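Local atomic coordinates of mycobacterial cidal antitoxin MbcA (PDB entry 6FKG), a protein that neutralizes the NAD+ phosphorylase toxin MbcT of Mycobacterium tuberculosis by binding it and blocking access to its active site. Residues C[64-69]-C[106-110]; C[76-80]-C[89-93]; C[82-88]-C[101-105]. One frame throughout, in Å; residues are numbered along the deposited sequence.

Contact 1 (C[64-69]-C[106-110]); sequences ALAEVL and IDAMA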
loop_
_atom_site.group_PDB
_atom_site.type_symbol
_atom_site.label_atom_id
_atom_site.label_comp_id
_atom_site.label_asym_id
_atom_site.label_seq_id
_atom_site.Cartn_x
_atom_site.Cartn_y
_atom_site.Cartn_z
ATOM N N ALA C 64 31.096 2.682 14.096
ATOM C CA ALA C 64 30.534 2.064 15.305
ATOM C C ALA C 64 31.188 0.703 15.562
ATOM O O ALA C 64 31.549 0.361 16.696
ATOM C CB ALA C 64 29.030 1.903 15.184
ATOM N N LEU C 65 31.319 -0.064 14.495
ATOM C CA LEU C 65 31.847 -1.427 14.584
ATOM C C LEU C 65 33.266 -1.466 15.159
ATOM O O LEU C 65 33.653 -2.440 15.801
ATOM C CB LEU C 65 31.804 -2.079 13.197
ATOM C CG LEU C 65 32.110 -3.566 13.081
ATOM C CD1 LEU C 65 31.176 -4.391 13.962
ATOM C CD2 LEU C 65 32.007 -3.999 11.621
ATOM N N ALA C 66 34.028 -0.391 14.970
ATOM C CA ALA C 66 35.415 -0.350 15.456
ATOM C C ALA C 66 35.478 -0.396 16.979
ATOM O O ALA C 66 36.496 -0.765 17.564
ATOM C CB ALA C 66 36.139 0.907 14.924
ATOM N N GLU C 67 34.386 -0.026 17.637
ATOM C CA GLU C 67 34.356 -0.088 19.089
ATOM C C GLU C 67 34.372 -1.528 19.620
ATOM O O GLU C 67 34.757 -1.765 20.758
ATOM C CB GLU C 67 33.121 0.645 19.635
ATOM C CG GLU C 67 33.202 0.880 21.148
ATOM C CD GLU C 67 31.948 1.531 21.743
ATOM O OE1 GLU C 67 30.965 1.740 20.996
ATOM O OE2 GLU C 67 31.956 1.837 22.965
ATOM N N VAL C 68 33.946 -2.493 18.808
ATOM C CA VAL C 68 33.675 -3.822 19.355
ATOM C C VAL C 68 34.465 -4.924 18.654
ATOM O O VAL C 68 34.571 -6.024 19.182
ATOM C CB VAL C 68 32.160 -4.165 19.300
ATOM C CG1 VAL C 68 31.365 -3.186 20.157
ATOM C CG2 VAL C 68 31.620 -4.128 17.865
ATOM N N LEU C 69 35.012 -4.647 17.472
ATOM C CA LEU C 69 35.869 -5.640 16.794
ATOM C C LEU C 69 37.086 -5.008 16.155
ATOM O O LEU C 69 36.989 -3.938 15.571
ATOM C CB LEU C 69 35.107 -6.385 15.707
ATOM C CG LEU C 69 34.016 -7.350 16.141
ATOM C CD1 LEU C 69 33.275 -7.794 14.889
ATOM C CD2 LEU C 69 34.623 -8.540 16.909
ATOM N N ILE C 106 25.418 -3.620 17.281
ATOM C CA ILE C 106 26.748 -3.189 17.729
ATOM C C ILE C 106 26.696 -2.623 19.151
ATOM O O ILE C 106 27.560 -2.904 19.991
ATOM C CB ILE C 106 27.345 -2.173 16.730
ATOM C CG1 ILE C 106 27.683 -2.903 15.424
ATOM C CG2 ILE C 106 28.568 -1.454 17.309
ATOM C CD1 ILE C 106 27.920 -1.957 14.221
ATOM N N ASP C 107 25.655 -1.859 19.451
ATOM C CA ASP C 107 25.475 -1.350 20.812
ATOM C C ASP C 107 25.295 -2.476 21.834
ATOM O O ASP C 107 25.851 -2.419 22.931
ATOM C CB ASP C 107 24.270 -0.412 20.868
ATOM C CG ASP C 107 24.656 1.024 20.673
ATOM O OD1 ASP C 107 25.746 1.406 21.146
ATOM O OD2 ASP C 107 23.864 1.773 20.064
ATOM N N ALA C 108 24.532 -3.503 21.465
ATOM C CA ALA C 108 24.359 -4.665 22.334
ATOM C C ALA C 108 25.693 -5.391 22.537
ATOM O O ALA C 108 26.012 -5.805 23.641
ATOM C CB ALA C 108 23.284 -5.628 21.768
ATOM N N MET C 109 26.482 -5.502 21.478
ATOM C CA MET C 109 27.821 -6.091 21.574
ATOM C C MET C 109 28.706 -5.307 22.541
ATOM O O MET C 109 29.395 -5.875 23.393
ATOM C CB MET C 109 28.458 -6.140 20.188
ATOM C CG MET C 109 27.741 -7.110 19.264
ATOM S SD MET C 109 28.314 -6.958 17.571
ATOM C CE MET C 109 30.000 -7.538 17.763
ATOM N N ALA C 110 28.644 -3.991 22.430
ATOM C CA ALA C 110 29.431 -3.107 23.266
ATOM C C ALA C 110 28.986 -3.139 24.731
ATOM O O ALA C 110 29.739 -2.726 25.618
ATOM C CB ALA C 110 29.352 -1.661 22.721
#
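I106 opens the second segment with the largest covered area of this contact, lying against A64, L65 and V68. Its m,t rotamer places CD1 4.0 Å from L65 CB, while CG2 of I106 lies 3.5 Å from A64 O, 4.0 Å from A64 CB and 4.1 Å from V68 CG2. The backbones come close, L65 CA 6.2 Å from I106 CA and V68 CA 5.8 Å from A110 CA, consistent with the small A64 and A110. D107 points its CA-to-CB bond away from 64-69 and forms salt bridges with R33 and R43 of an MbcT chain; A108, also turned away, packs on F44 of that chain. This end of helix 99-110 packs on the end of helix 52-65 and the turn after it within the all-helical toxin-binding domain of the MbcA/ParS/Xre family, while D107 and A108 on its far side, and also A110, meet the toxin. M109 returns to the intramolecular side, and its side chain, bent at the last torsion (chi3 66°), places CE 3.8 Å from V68 CG2 and 4.3 Å from L69 CG. A110 follows, its backbone N bonded to I106 O at 2.9 Å. Its CB meets V68 CG1 at 3.6 Å. V68 also meets I106 at its carbonyl, V68 CG1 being 3.8 Å from I106 O, and no hydrogen bond joins the two segments. E67 OE1 passes 4.1 Å from A110 CB, but its carboxylate is engaged by MbcT: a hydrogen bond to Q160 of a second toxin chain and a salt bridge to the same R33 that pairs with D107.

Contact 2 (C[76-80]-C[89-93]); sequences VWMFS and KPADL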
loop_
_atom_site.group_PDB
_atom_site.type_symbol
_atom_site.label_atom_id
_atom_site.label_comp_id
_atom_site.label_asym_id
_atom_site.label_seq_id
_atom_site.Cartn_x
_atom_site.Cartn_y
_atom_site.Cartn_z
ATOM N N VAL C 76 35.424 -9.145 8.167
ATOM C CA VAL C 76 34.748 -10.435 8.017
ATOM C C VAL C 76 33.299 -10.387 8.520
ATOM O O VAL C 76 32.378 -10.933 7.904
ATOM C CB VAL C 76 35.502 -11.540 8.788
ATOM C CG1 VAL C 76 34.722 -12.853 8.762
ATOM C CG2 VAL C 76 36.929 -11.719 8.228
ATOM N N TRP C 77 33.108 -9.749 9.662
ATOM C CA TRP C 77 31.775 -9.646 10.285
ATOM C C TRP C 77 30.730 -9.009 9.368
ATOM O O TRP C 77 29.566 -9.427 9.349
ATOM C CB TRP C 77 31.892 -8.833 11.573
ATOM C CG TRP C 77 30.668 -8.725 12.408
ATOM C CD1 TRP C 77 30.270 -9.588 13.398
ATOM C CD2 TRP C 77 29.709 -7.650 12.395
ATOM N NE1 TRP C 77 29.105 -9.119 13.985
ATOM C CE2 TRP C 77 28.742 -7.941 13.382
ATOM C CE3 TRP C 77 29.559 -6.492 11.622
ATOM C CZ2 TRP C 77 27.648 -7.104 13.631
ATOM C CZ3 TRP C 77 28.471 -5.654 11.877
ATOM C CH2 TRP C 77 27.537 -5.964 12.872
ATOM N N MET C 78 31.151 -8.009 8.596
ATOM C CA MET C 78 30.231 -7.325 7.687
ATOM C C MET C 78 29.649 -8.293 6.672
ATOM O O MET C 78 28.508 -8.112 6.246
ATOM C CB MET C 78 30.928 -6.172 6.951
ATOM C CG MET C 78 31.294 -5.000 7.827
ATOM S SD MET C 78 29.848 -4.093 8.394
ATOM C CE MET C 78 29.188 -3.491 6.847
ATOM N N PHE C 79 30.404 -9.340 6.313
ATOM C CA PHE C 79 29.963 -10.232 5.237
ATOM C C PHE C 79 29.623 -11.637 5.718
ATOM O O PHE C 79 29.451 -12.559 4.918
ATOM C CB PHE C 79 31.034 -10.272 4.139
ATOM C CG PHE C 79 31.398 -8.903 3.648
ATOM C CD1 PHE C 79 30.526 -8.202 2.830
ATOM C CD2 PHE C 79 32.575 -8.289 4.054
ATOM C CE1 PHE C 79 30.828 -6.924 2.408
ATOM C CE2 PHE C 79 32.889 -7.014 3.630
ATOM C CZ PHE C 79 32.016 -6.327 2.808
ATOM N N SER C 80 29.496 -11.788 7.030
ATOM C CA SER C 80 29.172 -13.082 7.608
ATOM C C SER C 80 27.712 -13.135 7.993
ATOM O O SER C 80 27.234 -12.257 8.718
ATOM C CB SER C 80 30.035 -13.361 8.834
ATOM O OG SER C 80 31.412 -13.370 8.498
ATOM N N LYS C 89 23.596 -11.012 6.459
ATOM C CA LYS C 89 24.865 -10.297 6.567
ATOM C C LYS C 89 24.616 -8.834 6.925
ATOM O O LYS C 89 23.760 -8.196 6.306
ATOM C CB LYS C 89 25.639 -10.357 5.252
ATOM C CG LYS C 89 26.006 -11.764 4.762
ATOM C CD LYS C 89 26.521 -11.699 3.337
ATOM C CE LYS C 89 26.639 -13.094 2.738
ATOM N NZ LYS C 89 27.216 -13.082 1.367
ATOM N N PRO C 90 25.371 -8.291 7.900
ATOM C CA PRO C 90 25.238 -6.851 8.197
ATOM C C PRO C 90 25.364 -5.947 6.958
ATOM O O PRO C 90 24.626 -4.962 6.850
ATOM C CB PRO C 90 26.389 -6.590 9.178
ATOM C CG PRO C 90 26.577 -7.941 9.882
ATOM C CD PRO C 90 26.270 -8.984 8.850
ATOM N N ALA C 91 26.275 -6.273 6.044
ATOM C CA ALA C 91 26.436 -5.476 4.825
ATOM C C ALA C 91 25.158 -5.441 3.981
ATOM O O ALA C 91 24.838 -4.416 3.378
ATOM C CB ALA C 91 27.604 -6.001 3.988
ATOM N N ASP C 92 24.426 -6.549 3.939
ATOM C CA ASP C 92 23.172 -6.602 3.203
ATOM C C ASP C 92 22.083 -5.789 3.924
ATOM O O ASP C 92 21.273 -5.132 3.277
ATOM C CB ASP C 92 22.718 -8.049 2.996
ATOM C CG ASP C 92 23.654 -8.836 2.066
ATOM O OD1 ASP C 92 24.467 -8.220 1.339
ATOM O OD2 ASP C 92 23.576 -10.078 2.070
ATOM N N LEU C 93 22.070 -5.802 5.254
ATOM C CA LEU C 93 21.136 -4.924 5.969
ATOM C C LEU C 93 21.419 -3.462 5.648
ATOM O O LEU C 93 20.491 -2.662 5.432
ATOM C CB LEU C 93 21.201 -5.153 7.487
ATOM C CG LEU C 93 20.184 -6.179 8.008
ATOM C CD1 LEU C 93 20.579 -7.586 7.570
ATOM C CD2 LEU C 93 20.039 -6.094 9.528
#
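The pyrrolidine ring of P90 lies over the indole of W77 and forms the apolar centre of this contact. P90 CG sits 3.6 Å from the centroid of the six-membered ring of W77, 12° off its normal, a CH-pi interaction over the ring face, and P90 CB comes within 3.5 Å of W77 CZ3. M78 continues the packing, with SD 4.3 Å from P90 CB and CE 4.1 Å from A91 CB. F79, whose CA-to-CB bond points away, still brings CE1 to 3.7 Å from the same A91 CB, so the alanine methyl is approached by both side chains. Outside this patch the backbones meet directly: A91 N donates to M78 O at 2.9 Å with an angle of 157°. The bond joins the C-terminal end of one helix to the first turn of the next, where a backbone NH has no acceptor within its own helix. P90, which has no NH to offer, suits the first position of that turn, directly after the N-cap residue K89. At the partly exposed edge the aliphatic part of K89 runs along the backbone, its CD 3.4 Å from F79 O, and S80 OG donates to V76 O at 2.7 Å within its own segment. Helices 71-78 and 90-95 thus form a helix-loop-helix unit of the MbcA/ParS/Xre toxin-binding domain, set among other helices: W77 also packs on V102, L105 and M109 of helix 99-110, M78 on L58, V61 and L65 of helix 52-65, and F79 and A91 reach E25 and I29 of helix 23-30.

Contact 3 (C[82-88]-C[101-105]); sequences NRLLEHR and RVLAL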
loop_
_atom_site.group_PDB
_atom_site.type_symbol
_atom_site.label_atom_id
_atom_site.label_comp_id
_atom_site.label_asym_id
_atom_site.label_seq_id
_atom_site.Cartn_x
_atom_site.Cartn_y
_atom_site.Cartn_z
ATOM N N ASN C 82 24.782 -13.675 10.098
ATOM C CA ASN C 82 24.800 -13.476 11.535
ATOM C C ASN C 82 23.493 -13.996 12.122
ATOM O O ASN C 82 22.414 -13.500 11.772
ATOM C CB ASN C 82 25.003 -11.984 11.844
ATOM C CG ASN C 82 25.342 -11.716 13.297
ATOM O OD1 ASN C 82 24.692 -12.224 14.198
ATOM N ND2 ASN C 82 26.388 -10.928 13.523
ATOM N N ARG C 83 23.576 -14.981 13.012
ATOM C CA ARG C 83 22.360 -15.575 13.578
ATOM C C ARG C 83 21.532 -14.568 14.398
ATOM O O ARG C 83 20.332 -14.768 14.594
ATOM C CB ARG C 83 22.696 -16.806 14.438
ATOM C CG ARG C 83 23.460 -16.531 15.732
ATOM C CD ARG C 83 23.351 -17.752 16.668
ATOM N NE ARG C 83 24.129 -17.605 17.895
ATOM C CZ ARG C 83 23.650 -17.122 19.043
ATOM N NH1 ARG C 83 22.385 -16.722 19.145
ATOM N NH2 ARG C 83 24.442 -17.033 20.103
ATOM N N LEU C 84 22.160 -13.488 14.861
ATOM C CA LEU C 84 21.429 -12.465 15.612
ATOM C C LEU C 84 20.607 -11.567 14.685
ATOM O O LEU C 84 19.724 -10.821 15.135
ATOM C CB LEU C 84 22.398 -11.623 16.450
ATOM C CG LEU C 84 23.230 -12.458 17.428
ATOM C CD1 LEU C 84 24.185 -11.582 18.246
ATOM C CD2 LEU C 84 22.314 -13.259 18.333
ATOM N N LEU C 85 20.897 -11.643 13.388
ATOM C CA LEU C 85 20.157 -10.885 12.385
ATOM C C LEU C 85 19.404 -11.831 11.454
ATOM O O LEU C 85 19.323 -11.594 10.252
ATOM C CB LEU C 85 21.111 -9.987 11.580
ATOM C CG LEU C 85 21.973 -8.989 12.357
ATOM C CD1 LEU C 85 22.952 -8.331 11.405
ATOM C CD2 LEU C 85 21.121 -7.915 13.069
ATOM N N GLU C 86 18.858 -12.909 12.017
ATOM C CA GLU C 86 18.130 -13.915 11.240
ATOM C C GLU C 86 18.989 -14.458 10.086
ATOM O O GLU C 86 18.508 -14.682 8.972
ATOM C CB GLU C 86 16.810 -13.329 10.717
ATOM C CG GLU C 86 15.857 -12.837 11.822
ATOM C CD GLU C 86 16.301 -11.525 12.464
ATOM O OE1 GLU C 86 16.649 -10.587 11.716
ATOM O OE2 GLU C 86 16.316 -11.431 13.712
ATOM N N HIS C 87 20.269 -14.662 10.377
ATOM C CA HIS C 87 21.209 -15.283 9.448
ATOM C C HIS C 87 21.428 -14.433 8.206
ATOM O O HIS C 87 21.680 -14.959 7.132
ATOM C CB HIS C 87 20.732 -16.693 9.060
ATOM C CG HIS C 87 20.443 -17.569 10.238
ATOM N ND1 HIS C 87 21.437 -18.101 11.030
ATOM C CD2 HIS C 87 19.271 -17.985 10.775
ATOM C CE1 HIS C 87 20.892 -18.820 11.995
ATOM N NE2 HIS C 87 19.578 -18.769 11.860
ATOM N N ARG C 88 21.325 -13.114 8.361
ATOM C CA ARG C 88 21.628 -12.188 7.278
ATOM C C ARG C 88 22.978 -11.517 7.523
ATOM O O ARG C 88 23.462 -11.479 8.647
ATOM C CB ARG C 88 20.515 -11.136 7.141
ATOM C CG ARG C 88 19.181 -11.711 6.677
ATOM C CD ARG C 88 18.085 -10.643 6.685
ATOM N NE ARG C 88 17.812 -10.188 8.047
ATOM C CZ ARG C 88 17.264 -9.015 8.354
ATOM N NH1 ARG C 88 16.925 -8.161 7.394
ATOM N NH2 ARG C 88 17.056 -8.694 9.628
ATOM N N ARG C 101 19.280 -1.275 12.595
ATOM C CA ARG C 101 19.302 -2.564 13.287
ATOM C C ARG C 101 20.732 -3.011 13.522
ATOM O O ARG C 101 21.056 -3.596 14.562
ATOM C CB ARG C 101 18.551 -3.638 12.480
ATOM C CG ARG C 101 18.544 -5.030 13.144
ATOM C CD ARG C 101 17.264 -5.258 13.922
ATOM N NE ARG C 101 17.260 -6.479 14.731
ATOM C CZ ARG C 101 17.137 -7.717 14.249
ATOM N NH1 ARG C 101 17.026 -7.930 12.935
ATOM N NH2 ARG C 101 17.143 -8.754 15.085
ATOM N N VAL C 102 21.588 -2.765 12.533
ATOM C CA VAL C 102 23.004 -3.101 12.658
ATOM C C VAL C 102 23.669 -2.286 13.774
ATOM O O VAL C 102 24.434 -2.815 14.577
ATOM C CB VAL C 102 23.750 -2.869 11.324
ATOM C CG1 VAL C 102 25.224 -3.224 11.478
ATOM C CG2 VAL C 102 23.096 -3.682 10.199
ATOM N N LEU C 103 23.394 -0.985 13.821
ATOM C CA LEU C 103 23.901 -0.145 14.907
ATOM C C LEU C 103 23.397 -0.618 16.271
ATOM O O LEU C 103 24.136 -0.564 17.269
ATOM C CB LEU C 103 23.498 1.322 14.701
ATOM C CG LEU C 103 24.137 2.020 13.490
ATOM C CD1 LEU C 103 23.661 3.483 13.401
ATOM C CD2 LEU C 103 25.668 1.941 13.568
ATOM N N ALA C 104 22.143 -1.062 16.320
ATOM C CA ALA C 104 21.578 -1.551 17.573
ATOM C C ALA C 104 22.305 -2.828 18.015
ATOM O O ALA C 104 22.660 -2.973 19.201
ATOM C CB ALA C 104 20.056 -1.790 17.436
ATOM N N LEU C 105 22.557 -3.743 17.076
ATOM C CA LEU C 105 23.339 -4.944 17.412
ATOM C C LEU C 105 24.749 -4.569 17.930
ATOM O O LEU C 105 25.212 -5.109 18.927
ATOM C CB LEU C 105 23.444 -5.893 16.204
ATOM C CG LEU C 105 24.391 -7.095 16.381
ATOM C CD1 LEU C 105 24.050 -7.886 17.631
ATOM C CD2 LEU C 105 24.365 -8.012 15.159
#
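A bidentate salt bridge holds the loop 82-88 to helix 99-110: R101 NH1 donates to E86 OE1 at 2.9 Å and R101 NH2 to E86 OE2 at 3.1 Å, with nearly straight angles of 173° and 163°. The loop connects helices 71-78 and 90-95 of the toxin-binding domain, and it begins with an Asx turn, in which N82 OD1 accepts from L84 N at 2.9 Å. E86 OE1 also takes R88 NH2 at 2.8 Å, making a three-residue network in which one carboxylate oxygen serves two arginines. The shared carboxylate probably offsets the repulsion between R88 NH2 and R101 NH1, which lie 3.4 Å apart and are not hydrogen-bonded. R88 is held further by its NE, bonded to L85 O at 3.0 Å, and by a salt bridge to E98, just before helix 99-110. E86 and H87 both have positive phi, and the tight turn that results folds the chain back until N82 N bonds to R88 O at 2.9 Å. Beneath the charges lies a layer of leucines. L85 CD2 lies over one face of the R101 guanidinium and 3.9 Å from R101 CG, whereas L85 CG meets L105 CD2 at 3.8 Å. L84 CA is 8.0 Å from L105 CA and L85 CA 8.3 Å from V102 CA, so the long side chains span the gap. On the toxin side, N82 packs on A76 and R101 on F44 of an MbcT chain. L105, one turn beyond R101, supplies most of the apolar packing from the helix: its CD2 is 3.9 Å from N82 ND2, and its CD1 touches L84 CD1 at 3.7 Å.

The three contacts share one apolar interior, with W77 at the junction. From contact 2, W77 CE3 reaches L65 CD2 of contact 1 at 3.5 Å, and W77 CZ2 reaches L105 CD2 of contact 3 at 3.7 Å. Contacts 1 and 3 use successive parts of helix 99-110, their centres about 12 Å apart, and touch where A64 CB meets L103 CD2 at 3.7 Å. Contacts 2 and 3, centres about 9 Å apart, interleave along the chain and join through L93 CB and V102 CG2 at 3.6 Å. All three have residues bordering MbcT, the toxin whose active site MbcA blocks, with salt bridges from contact 1 and packing from the other two.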